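Local coordinates for PorB (Corynebacterium glutamicum, PDB 2VQG), which probably acts as an anion-selective porin, built of alpha-helices, in the cell envelope of this bacterium, at residues Pro15-Trp19 and Val20-Ile24; Glu68-Ala71 and Ala72-Ala75; Glu37-Asn41 and Arg42-Glu46; Lys51-Gly54 and Phe55-Gln59. One frame throughout, in Å; residues are numbered along the deposited sequence.

Along this all-helical chain the contacts come in the order interaction 1, interaction 3, interaction 4, interaction 2. The first three lie where helices 19-31, 41-52 and 55-59 begin; interaction 2 is a run of turns within the long helix 61-80. Interactions 2 and 3 are neighbours, their centres 11 Å apart, and touch where A71 and A75 meet A45, L44 and N41, so helices 41-52 and 61-80 pack together. Interactions 1 and 4 lie on opposite sides of the chain's centre, about 29 Å between centres. Interactions 3 and 4 both use helix 41-52, at its start and its end. The caps fix three helix starts; D69 on helix 61-80 and E37 before helix 41-52 bind zinc.

Interaction 1 (Pro15-Trp19 and Val20-Ile24)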
loop_
_atom_site.group_PDB
_atom_site.type_symbol
_atom_site.label_atom_id
_atom_site.label_comp_id
_atom_site.label_asym_id
_atom_site.label_seq_id
_atom_site.Cartn_x
_atom_site.Cartn_y
_atom_site.Cartn_z
ATOM N N PRO A 15 -4.176 -9.201 -16.573
ATOM C CA PRO A 15 -5.053 -9.772 -15.539
ATOM C C PRO A 15 -4.669 -9.251 -14.156
ATOM O O PRO A 15 -5.463 -9.332 -13.212
ATOM C CB PRO A 15 -4.764 -11.280 -15.617
ATOM C CG PRO A 15 -4.129 -11.500 -16.945
ATOM C CD PRO A 15 -3.419 -10.240 -17.301
ATOM N N GLN A 16 -3.461 -8.712 -14.045
ATOM C CA GLN A 16 -3.012 -8.151 -12.787
ATOM C C GLN A 16 -3.888 -7.001 -12.304
ATOM O O GLN A 16 -3.855 -6.683 -11.117
ATOM C CB GLN A 16 -1.530 -7.741 -12.840
ATOM C CG GLN A 16 -1.092 -7.003 -14.106
ATOM C CD GLN A 16 0.418 -6.782 -14.181
ATOM O OE1 GLN A 16 1.182 -7.330 -13.381
ATOM N NE2 GLN A 16 0.854 -5.983 -15.157
ATOM N N TYR A 17 -4.665 -6.368 -13.194
ATOM C CA TYR A 17 -5.554 -5.296 -12.709
ATOM C C TYR A 17 -7.045 -5.549 -12.963
ATOM O O TYR A 17 -7.827 -4.608 -13.032
ATOM C CB TYR A 17 -5.115 -3.909 -13.210
ATOM C CG TYR A 17 -3.764 -3.481 -12.647
ATOM C CD1 TYR A 17 -3.614 -3.178 -11.290
ATOM C CD2 TYR A 17 -2.637 -3.394 -13.471
ATOM C CE1 TYR A 17 -2.366 -2.793 -10.757
ATOM C CE2 TYR A 17 -1.379 -3.010 -12.943
ATOM C CZ TYR A 17 -1.258 -2.715 -11.599
ATOM O OH TYR A 17 -0.029 -2.331 -11.064
ATOM N N ASN A 18 -7.432 -6.807 -13.104
ATOM C CA ASN A 18 -8.855 -7.131 -13.217
ATOM C C ASN A 18 -9.498 -7.090 -11.818
ATOM O O ASN A 18 -8.804 -6.915 -10.811
ATOM C CB ASN A 18 -9.094 -8.462 -13.929
ATOM C CG ASN A 18 -8.542 -9.664 -13.158
ATOM O OD1 ASN A 18 -8.644 -9.733 -11.950
ATOM N ND2 ASN A 18 -7.961 -10.615 -13.883
ATOM N N TRP A 19 -10.816 -7.214 -11.764
ATOM C CA TRP A 19 -11.527 -6.991 -10.500
ATOM C C TRP A 19 -11.184 -8.057 -9.478
ATOM O O TRP A 19 -11.317 -7.824 -8.284
ATOM C CB TRP A 19 -13.038 -6.957 -10.748
ATOM C CG TRP A 19 -13.655 -8.292 -11.185
ATOM C CD1 TRP A 19 -13.848 -8.744 -12.462
ATOM C CD2 TRP A 19 -14.217 -9.262 -10.319
ATOM N NE1 TRP A 19 -14.500 -9.966 -12.444
ATOM C CE2 TRP A 19 -14.722 -10.312 -11.133
ATOM C CE3 TRP A 19 -14.297 -9.383 -8.922
ATOM C CZ2 TRP A 19 -15.331 -11.459 -10.589
ATOM C CZ3 TRP A 19 -14.913 -10.530 -8.369
ATOM C CH2 TRP A 19 -15.422 -11.551 -9.212
ATOM N N VAL A 20 -10.771 -9.232 -9.960
ATOM C CA VAL A 20 -10.412 -10.340 -9.026
ATOM C C VAL A 20 -9.098 -9.992 -8.366
ATOM O O VAL A 20 -9.001 -10.035 -7.141
ATOM C CB VAL A 20 -10.396 -11.690 -9.715
ATOM C CG1 VAL A 20 -9.925 -12.840 -8.756
ATOM C CG2 VAL A 20 -11.799 -11.998 -10.222
ATOM N N ALA A 21 -8.074 -9.669 -9.163
ATOM C CA ALA A 21 -6.807 -9.260 -8.567
ATOM C C ALA A 21 -6.960 -8.038 -7.656
ATOM O O ALA A 21 -6.404 -7.998 -6.550
ATOM C CB ALA A 21 -5.756 -9.006 -9.648
ATOM N N CYS A 22 -7.698 -7.031 -8.127
ATOM C CA CYS A 22 -7.917 -5.819 -7.344
ATOM C C CYS A 22 -8.729 -6.101 -6.085
ATOM O O CYS A 22 -8.522 -5.459 -5.054
ATOM C CB CYS A 22 -8.599 -4.737 -8.190
ATOM S SG CYS A 22 -7.445 -4.109 -9.427
ATOM N N GLY A 23 -9.673 -7.023 -6.184
ATOM C CA GLY A 23 -10.479 -7.382 -5.010
ATOM C C GLY A 23 -9.692 -8.164 -3.961
ATOM O O GLY A 23 -9.959 -8.048 -2.759
ATOM N N ILE A 24 -8.772 -9.021 -4.402
ATOM C CA ILE A 24 -7.860 -9.693 -3.457
ATOM C C ILE A 24 -6.965 -8.640 -2.763
ATOM O O ILE A 24 -6.750 -8.680 -1.542
ATOM C CB ILE A 24 -6.992 -10.746 -4.199
ATOM C CG1 ILE A 24 -7.898 -11.874 -4.694
ATOM C CG2 ILE A 24 -5.805 -11.254 -3.279
ATOM C CD1 ILE A 24 -7.179 -12.870 -5.640
#
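N18 reaches forward to grip the first turn of the helix that follows it. N18 OD1 takes the N-H of A21 at 2.8 Å in a nearly straight bond (171° at the hydrogen), and the N-H of V20 leans on the same oxygen in a weaker, bent bond. What makes this possible is the first torsion: with chi1 at 65°, CG sits between the backbone N and the carbonyl carbon, which brings OD1 over the N-H groups of the helix's first turn. Beneath it the main chain is already winding, with C22 N bonded to N18 O at 2.9 Å and G23 N to W19 O at 2.8 Å. This is a classic asparagine N-cap, opening helix 19-31 after the short 3-10 turn at P15 and Q16. The methyl of A21 is tightly packed against the incoming turn, A21 CB lying 3.3 Å from Q16 O. C22 is buried and tied by a disulfide to C81, but its sulfur meets the edge of the Y17 ring more loosely, C22 SG 4.4 Å from Y17 CD1; Y17 itself lies against R77 and T80 of helix 61-80. The other side lies on the surface, though W19 and V20 still meet closely. V20 CG2 stands 3.4 Å from the centroid of the W19 six-membered ring, only 9° off its normal, a CH-pi contact over the face. W19 and V20, with G23 and I24, line the place where a polyoxyethylene detergent molecule is bound, an apolar patch that may face lipid.

Interaction 2 (Glu68-Ala71 and Ala72-Ala75); sequences EDQA and AALA. With ZN (zinc ion), chain P; ZN (zinc ion), chain L.
A72 sits one turn beyond E68, its N bonded to E68 O at 2.9 Å and its CB resting 3.5 Å from that same oxygen. The pattern repeats down the helix: A73 N bonds to D69 O, L74 N to Q70 O and A75 N to A71 O, all regular i to i+4 bonds. Side chains set the character of each face. D69 has CG anti to its carbonyl carbon (chi1 -68°), which swings the carboxylate outward from the helix to meet two zinc ions. D69 OD2 bridges them, in a short bond of 2.0 Å to the zinc of chain L and a longer one of 2.5 Å to that of chain P; D69 OD1 also reaches the latter at 2.6 Å, so this ion is held by both oxygens in a long, loose bidentate contact. D65, one turn earlier, supplies a further ligand to both ions, an i, i+4 pair of aspartates on one helical face. Q70 curls at both of its first two torsions, near -60° each, leaving its amide oxygen only loosely near A73 CB. The helical backbone itself brings L74 CB to 3.4 Å from Q70 O. A71 and A75 are the alanines that meet helix 41-52: A71 touches I48, A75 rests on N41 and A45, and E68 reaches A49.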
loop_
_atom_site.group_PDB
_atom_site.type_symbol
_atom_site.label_atom_id
_atom_site.label_comp_id
_atom_site.label_asym_id
_atom_site.label_seq_id
_atom_site.Cartn_x
_atom_site.Cartn_y
_atom_site.Cartn_z
ATOM N N GLU A 68 9.568 2.011 2.946
ATOM C CA GLU A 68 8.871 3.180 2.398
ATOM C C GLU A 68 8.609 3.013 0.911
ATOM O O GLU A 68 7.487 3.239 0.439
ATOM C CB GLU A 68 9.665 4.478 2.641
ATOM C CG GLU A 68 9.818 4.843 4.107
ATOM C CD GLU A 68 8.517 5.258 4.784
ATOM O OE1 GLU A 68 7.580 5.744 4.106
ATOM O OE2 GLU A 68 8.442 5.115 6.018
ATOM N N ASP A 69 9.640 2.590 0.186
ATOM C CA ASP A 69 9.528 2.416 -1.273
ATOM C C ASP A 69 8.494 1.367 -1.676
ATOM O O ASP A 69 7.746 1.581 -2.632
ATOM C CB ASP A 69 10.868 2.057 -1.884
ATOM C CG ASP A 69 11.846 3.191 -1.816
ATOM O OD1 ASP A 69 11.406 4.352 -1.624
ATOM O OD2 ASP A 69 13.059 2.918 -1.943
ATOM N N GLN A 70 8.476 0.239 -0.978
ATOM C CA GLN A 70 7.496 -0.804 -1.268
ATOM C C GLN A 70 6.087 -0.409 -0.829
ATOM O O GLN A 70 5.115 -0.745 -1.519
ATOM C CB GLN A 70 7.920 -2.154 -0.702
ATOM C CG GLN A 70 9.224 -2.668 -1.319
ATOM C CD GLN A 70 9.163 -2.831 -2.840
ATOM O OE1 GLN A 70 8.154 -3.274 -3.399
ATOM N NE2 GLN A 70 10.259 -2.494 -3.507
ATOM N N ALA A 71 5.975 0.351 0.265
ATOM C CA ALA A 71 4.681 0.881 0.696
ATOM C C ALA A 71 4.132 1.825 -0.388
ATOM O O ALA A 71 2.946 1.754 -0.760
ATOM C CB ALA A 71 4.818 1.619 2.029
ATOM N N ALA A 72 5.010 2.684 -0.908
ATOM C CA ALA A 72 4.627 3.624 -1.971
ATOM C C ALA A 72 4.156 2.874 -3.209
ATOM O O ALA A 72 3.119 3.225 -3.794
ATOM C CB ALA A 72 5.787 4.561 -2.323
ATOM N N ALA A 73 4.919 1.856 -3.610
ATOM C CA ALA A 73 4.586 1.055 -4.791
ATOM C C ALA A 73 3.268 0.316 -4.630
ATOM O O ALA A 73 2.492 0.211 -5.587
ATOM C CB ALA A 73 5.705 0.068 -5.099
ATOM N N LEU A 74 3.018 -0.213 -3.431
ATOM C CA LEU A 74 1.777 -0.945 -3.176
ATOM C C LEU A 74 0.566 0.005 -3.180
ATOM O O LEU A 74 -0.504 -0.332 -3.714
ATOM C CB LEU A 74 1.910 -1.762 -1.876
ATOM C CG LEU A 74 0.823 -2.779 -1.540
ATOM C CD1 LEU A 74 0.512 -3.714 -2.700
ATOM C CD2 LEU A 74 1.227 -3.570 -0.256
ATOM N N ALA A 75 0.748 1.218 -2.648
ATOM C CA ALA A 75 -0.328 2.192 -2.620
ATOM C C ALA A 75 -0.633 2.639 -4.035
ATOM O O ALA A 75 -1.803 2.856 -4.374
ATOM C CB ALA A 75 0.033 3.382 -1.744
HETATM ZN ZN ZN P . 13.829 5.257 -1.455
HETATM ZN ZN ZN L . 15.002 3.358 -2.392
#

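Interaction 3 (Glu37-Asn41 and Arg42-Glu46). With ZN (zinc ion), chain K.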
loop_
_atom_site.group_PDB
_atom_site.type_symbol
_atom_site.label_atom_id
_atom_site.label_comp_id
_atom_site.label_asym_id
_atom_site.label_seq_id
_atom_site.Cartn_x
_atom_site.Cartn_y
_atom_site.Cartn_z
ATOM N N GLU A 37 -11.622 4.333 4.069
ATOM C CA GLU A 37 -12.507 5.100 3.221
ATOM C C GLU A 37 -12.019 6.537 3.005
ATOM O O GLU A 37 -11.530 7.188 3.935
ATOM C CB GLU A 37 -13.890 5.113 3.865
ATOM C CG GLU A 37 -15.007 5.508 2.939
ATOM C CD GLU A 37 -15.079 4.600 1.740
ATOM O OE1 GLU A 37 -14.837 3.382 1.910
ATOM O OE2 GLU A 37 -15.361 5.106 0.629
ATOM N N GLY A 38 -12.159 7.022 1.772
ATOM C CA GLY A 38 -11.790 8.405 1.442
ATOM C C GLY A 38 -10.303 8.625 1.593
ATOM O O GLY A 38 -9.833 9.756 1.745
ATOM N N GLN A 39 -9.557 7.526 1.563
ATOM C CA GLN A 39 -8.141 7.578 1.769
ATOM C C GLN A 39 -7.451 8.038 0.495
ATOM O O GLN A 39 -7.823 7.631 -0.608
ATOM C CB GLN A 39 -7.650 6.192 2.175
ATOM C CG GLN A 39 -6.399 6.174 2.981
ATOM C CD GLN A 39 -5.991 4.755 3.341
ATOM O OE1 GLN A 39 -6.433 3.801 2.703
ATOM N NE2 GLN A 39 -5.145 4.610 4.367
ATOM N N TYR A 40 -6.455 8.901 0.661
ATOM C CA TYR A 40 -5.573 9.286 -0.428
ATOM C C TYR A 40 -4.456 8.283 -0.569
ATOM O O TYR A 40 -4.126 7.590 0.403
ATOM C CB TYR A 40 -4.987 10.667 -0.154
ATOM C CG TYR A 40 -6.011 11.757 -0.358
ATOM C CD1 TYR A 40 -6.407 12.125 -1.641
ATOM C CD2 TYR A 40 -6.597 12.405 0.727
ATOM C CE1 TYR A 40 -7.352 13.103 -1.846
ATOM C CE2 TYR A 40 -7.551 13.403 0.532
ATOM C CZ TYR A 40 -7.927 13.745 -0.759
ATOM O OH TYR A 40 -8.878 14.736 -0.976
ATOM N N ASN A 41 -3.858 8.224 -1.758
ATOM C CA ASN A 41 -2.684 7.381 -2.008
ATOM C C ASN A 41 -1.635 7.541 -0.892
ATOM O O ASN A 41 -1.218 6.557 -0.261
ATOM C CB ASN A 41 -2.097 7.706 -3.400
ATOM C CG ASN A 41 -0.808 6.937 -3.706
ATOM O OD1 ASN A 41 0.122 6.896 -2.889
ATOM N ND2 ASN A 41 -0.738 6.350 -4.897
ATOM N N ARG A 42 -1.248 8.789 -0.631
ATOM C CA ARG A 42 -0.218 9.085 0.365
ATOM C C ARG A 42 -0.515 8.484 1.741
ATOM O O ARG A 42 0.391 7.963 2.403
ATOM C CB ARG A 42 -0.027 10.608 0.484
ATOM C CG ARG A 42 1.293 11.007 1.121
ATOM C CD ARG A 42 1.392 12.513 1.347
ATOM N NE ARG A 42 1.939 13.244 0.197
ATOM C CZ ARG A 42 1.248 14.087 -0.580
ATOM N NH1 ARG A 42 -0.039 14.315 -0.351
ATOM N NH2 ARG A 42 1.850 14.711 -1.591
ATOM N N GLU A 43 -1.777 8.558 2.160
ATOM C CA GLU A 43 -2.220 8.041 3.464
ATOM C C GLU A 43 -2.107 6.522 3.546
ATOM O O GLU A 43 -1.652 5.974 4.555
ATOM C CB GLU A 43 -3.664 8.438 3.742
ATOM C CG GLU A 43 -3.862 9.953 3.879
ATOM C CD GLU A 43 -5.317 10.356 4.096
ATOM O OE1 GLU A 43 -6.244 9.680 3.574
ATOM O OE2 GLU A 43 -5.527 11.374 4.799
ATOM N N LEU A 44 -2.528 5.847 2.481
ATOM C CA LEU A 44 -2.344 4.389 2.434
ATOM C C LEU A 44 -0.859 4.003 2.500
ATOM O O LEU A 44 -0.486 3.067 3.218
ATOM C CB LEU A 44 -3.015 3.784 1.184
ATOM C CG LEU A 44 -2.774 2.281 0.936
ATOM C CD1 LEU A 44 -3.233 1.426 2.113
ATOM C CD2 LEU A 44 -3.479 1.812 -0.348
ATOM N N ALA A 45 -0.025 4.682 1.717
ATOM C CA ALA A 45 1.406 4.379 1.704
ATOM C C ALA A 45 1.972 4.534 3.114
ATOM O O ALA A 45 2.754 3.703 3.566
ATOM C CB ALA A 45 2.144 5.287 0.740
ATOM N N GLU A 46 1.561 5.599 3.801
ATOM C CA GLU A 46 2.032 5.851 5.167
ATOM C C GLU A 46 1.565 4.790 6.135
ATOM O O GLU A 46 2.317 4.375 7.021
ATOM C CB GLU A 46 1.567 7.214 5.656
ATOM C CG GLU A 46 2.249 8.319 4.925
ATOM C CD GLU A 46 1.971 9.678 5.521
ATOM O OE1 GLU A 46 0.885 9.884 6.130
ATOM O OE2 GLU A 46 2.848 10.545 5.353
HETATM ZN ZN ZN K . -15.197 3.489 -0.904
#
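E43 folds back across the start of its helix to catch the backbone of Y40. Its CB lies 3.5 Å from Y40 O and 3.6 Å from Q39 CG, close against the chain that leads in. With chi1 at -65°, CG is set beside the backbone N, and the chain then runs extended, bringing E43 CD to 3.9 Å from Y40 N and, more loosely, toward CD2 of the Y40 ring. At the tip, E43 OE1 accepts the N-H of Y40 at 3.0 Å, 165° at the hydrogen, the donor coming from above the carboxylate plane; Q39 CA also lies 3.4 Å from this oxygen. Y40 is the N-cap residue and E43 the third residue of the helix, so this bond is the glutamate half of a capping box; a tyrosine ring cannot supply the return bond. The charge at E43, near the N-terminal end of the helix, would suit the helix dipole. Behind it the helix proper begins with L44 N on Y40 O and A45 N on N41 O. Q39 crosses L44 at about a right angle, its amide over the leucine backbone, Q39 NE2 3.4 Å from L44 CA, while NE2 and OE1 are bonded to V34 O and E36 N. Further out on the loop, E37 OE2 binds a zinc ion at 2.2 Å. N41 ND2 bonds to Q79 OE1 and D76 OD1 on helix 61-80, and L44 packs on A78 of that helix and on V34 and V84 of the flanking loops, so the start of helix 41-52 is fixed against the long helix.

Interaction 4 (Lys51-Gly54 and Phe55-Gln59); sequences KGEG and FWTTQ
G54 is almost fully extended (phi 179°, psi -164°) between the end of helix 41-52 and the start of helix 55-59, and G54 O accepts T58 N at 3.1 Å. G54 N is held by T57, whose OG1 accepts the bond at 2.9 Å and 163° at the hydrogen. For this, T57 places OG1 between its backbone N and carbonyl carbon, pointing back at the N-cap residue. That is the third-residue half of a capping box, and glycine has no side chain to return it. Water 1 donates to the same hydroxyl and to E53 OE1, linking the two side chains, which cross at about a right angle. E53 is a zinc ligand in a crystal structure of this protein, but no zinc sits on it in this chain as modelled. On the other flank, F55 and W56 meet on the surface, with F55 CD2 3.6 Å above the centre of the W56 ring, and Q59 CG lies over a face of F55. T58 CG2 packs 3.2 Å from G54 O. Helix 61-80 lies against the turn: E53 and T57 touch N67, and W56 and T57 rest on I63.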
loop_
_atom_site.group_PDB
_atom_site.type_symbol
_atom_site.label_atom_id
_atom_site.label_comp_id
_atom_site.label_asym_id
_atom_site.label_seq_id
_atom_site.Cartn_x
_atom_site.Cartn_y
_atom_site.Cartn_z
ATOM N N LYS A 51 3.009 -0.087 9.423
ATOM C CA LYS A 51 2.853 -1.499 9.791
ATOM C C LYS A 51 4.058 -2.355 9.364
ATOM O O LYS A 51 4.260 -3.459 9.903
ATOM C CB LYS A 51 1.567 -2.080 9.196
ATOM C CG LYS A 51 0.275 -1.430 9.685
ATOM C CD LYS A 51 0.044 -1.681 11.148
ATOM C CE LYS A 51 -1.337 -1.147 11.598
ATOM N NZ LYS A 51 -2.410 -2.113 11.286
ATOM N N GLY A 52 4.837 -1.867 8.400
ATOM C CA GLY A 52 6.053 -2.578 7.984
ATOM C C GLY A 52 7.258 -2.314 8.886
ATOM O O GLY A 52 8.273 -3.011 8.796
ATOM N N GLU A 53 7.153 -1.320 9.760
ATOM C CA GLU A 53 8.244 -0.995 10.693
ATOM C C GLU A 53 8.462 -2.125 11.688
ATOM O O GLU A 53 7.530 -2.843 12.042
ATOM C CB GLU A 53 7.963 0.304 11.436
ATOM C CG GLU A 53 8.144 1.530 10.572
ATOM C CD GLU A 53 7.926 2.831 11.364
ATOM O OE1 GLU A 53 8.568 3.005 12.411
ATOM O OE2 GLU A 53 7.112 3.669 10.932
ATOM N N GLY A 54 9.710 -2.300 12.107
ATOM C CA GLY A 54 10.037 -3.330 13.094
ATOM C C GLY A 54 11.520 -3.287 13.334
ATOM O O GLY A 54 12.200 -2.313 12.942
ATOM N N PHE A 55 12.023 -4.353 13.949
ATOM C CA PHE A 55 13.427 -4.438 14.272
ATOM C C PHE A 55 14.339 -3.993 13.114
ATOM O O PHE A 55 15.230 -3.119 13.283
ATOM C CB PHE A 55 13.786 -5.856 14.733
ATOM C CG PHE A 55 15.199 -5.970 15.208
ATOM C CD1 PHE A 55 15.505 -5.694 16.540
ATOM C CD2 PHE A 55 16.236 -6.292 14.318
ATOM C CE1 PHE A 55 16.824 -5.777 16.995
ATOM C CE2 PHE A 55 17.557 -6.378 14.776
ATOM C CZ PHE A 55 17.845 -6.114 16.109
ATOM N N TRP A 56 14.118 -4.549 11.934
ATOM C CA TRP A 56 15.087 -4.325 10.817
ATOM C C TRP A 56 15.023 -2.921 10.232
ATOM O O TRP A 56 16.066 -2.367 9.827
ATOM C CB TRP A 56 14.964 -5.408 9.728
ATOM C CG TRP A 56 15.187 -6.792 10.314
ATOM C CD1 TRP A 56 14.227 -7.773 10.539
ATOM C CD2 TRP A 56 16.420 -7.322 10.817
ATOM N NE1 TRP A 56 14.817 -8.872 11.101
ATOM C CE2 TRP A 56 16.151 -8.627 11.299
ATOM C CE3 TRP A 56 17.731 -6.829 10.890
ATOM C CZ2 TRP A 56 17.144 -9.449 11.848
ATOM C CZ3 TRP A 56 18.730 -7.645 11.451
ATOM C CH2 TRP A 56 18.423 -8.938 11.928
ATOM N N THR A 57 13.823 -2.333 10.183
ATOM C CA THR A 57 13.705 -0.965 9.649
ATOM C C THR A 57 14.334 0.025 10.587
ATOM O O THR A 57 14.901 1.049 10.144
ATOM C CB THR A 57 12.253 -0.521 9.372
ATOM O OG1 THR A 57 11.490 -0.598 10.594
ATOM C CG2 THR A 57 11.638 -1.372 8.284
ATOM N N THR A 58 14.261 -0.254 11.876
ATOM C CA THR A 58 14.876 0.639 12.861
ATOM C C THR A 58 16.419 0.597 12.738
ATOM O O THR A 58 17.087 1.643 12.725
ATOM C CB THR A 58 14.431 0.304 14.305
ATOM O OG1 THR A 58 14.839 -1.017 14.655
ATOM C CG2 THR A 58 12.913 0.406 14.481
ATOM N N GLN A 59 16.965 -0.604 12.591
ATOM C CA GLN A 59 18.405 -0.795 12.712
ATOM C C GLN A 59 19.191 -0.406 11.448
ATOM O O GLN A 59 20.361 0.007 11.533
ATOM C CB GLN A 59 18.694 -2.233 13.169
ATOM C CG GLN A 59 18.047 -2.594 14.529
ATOM C CD GLN A 59 18.659 -1.847 15.692
ATOM O OE1 GLN A 59 19.859 -1.588 15.712
ATOM N NE2 GLN A 59 17.841 -1.505 16.673
HETATM O O HOH W 1 11.541 2.086 11.980
#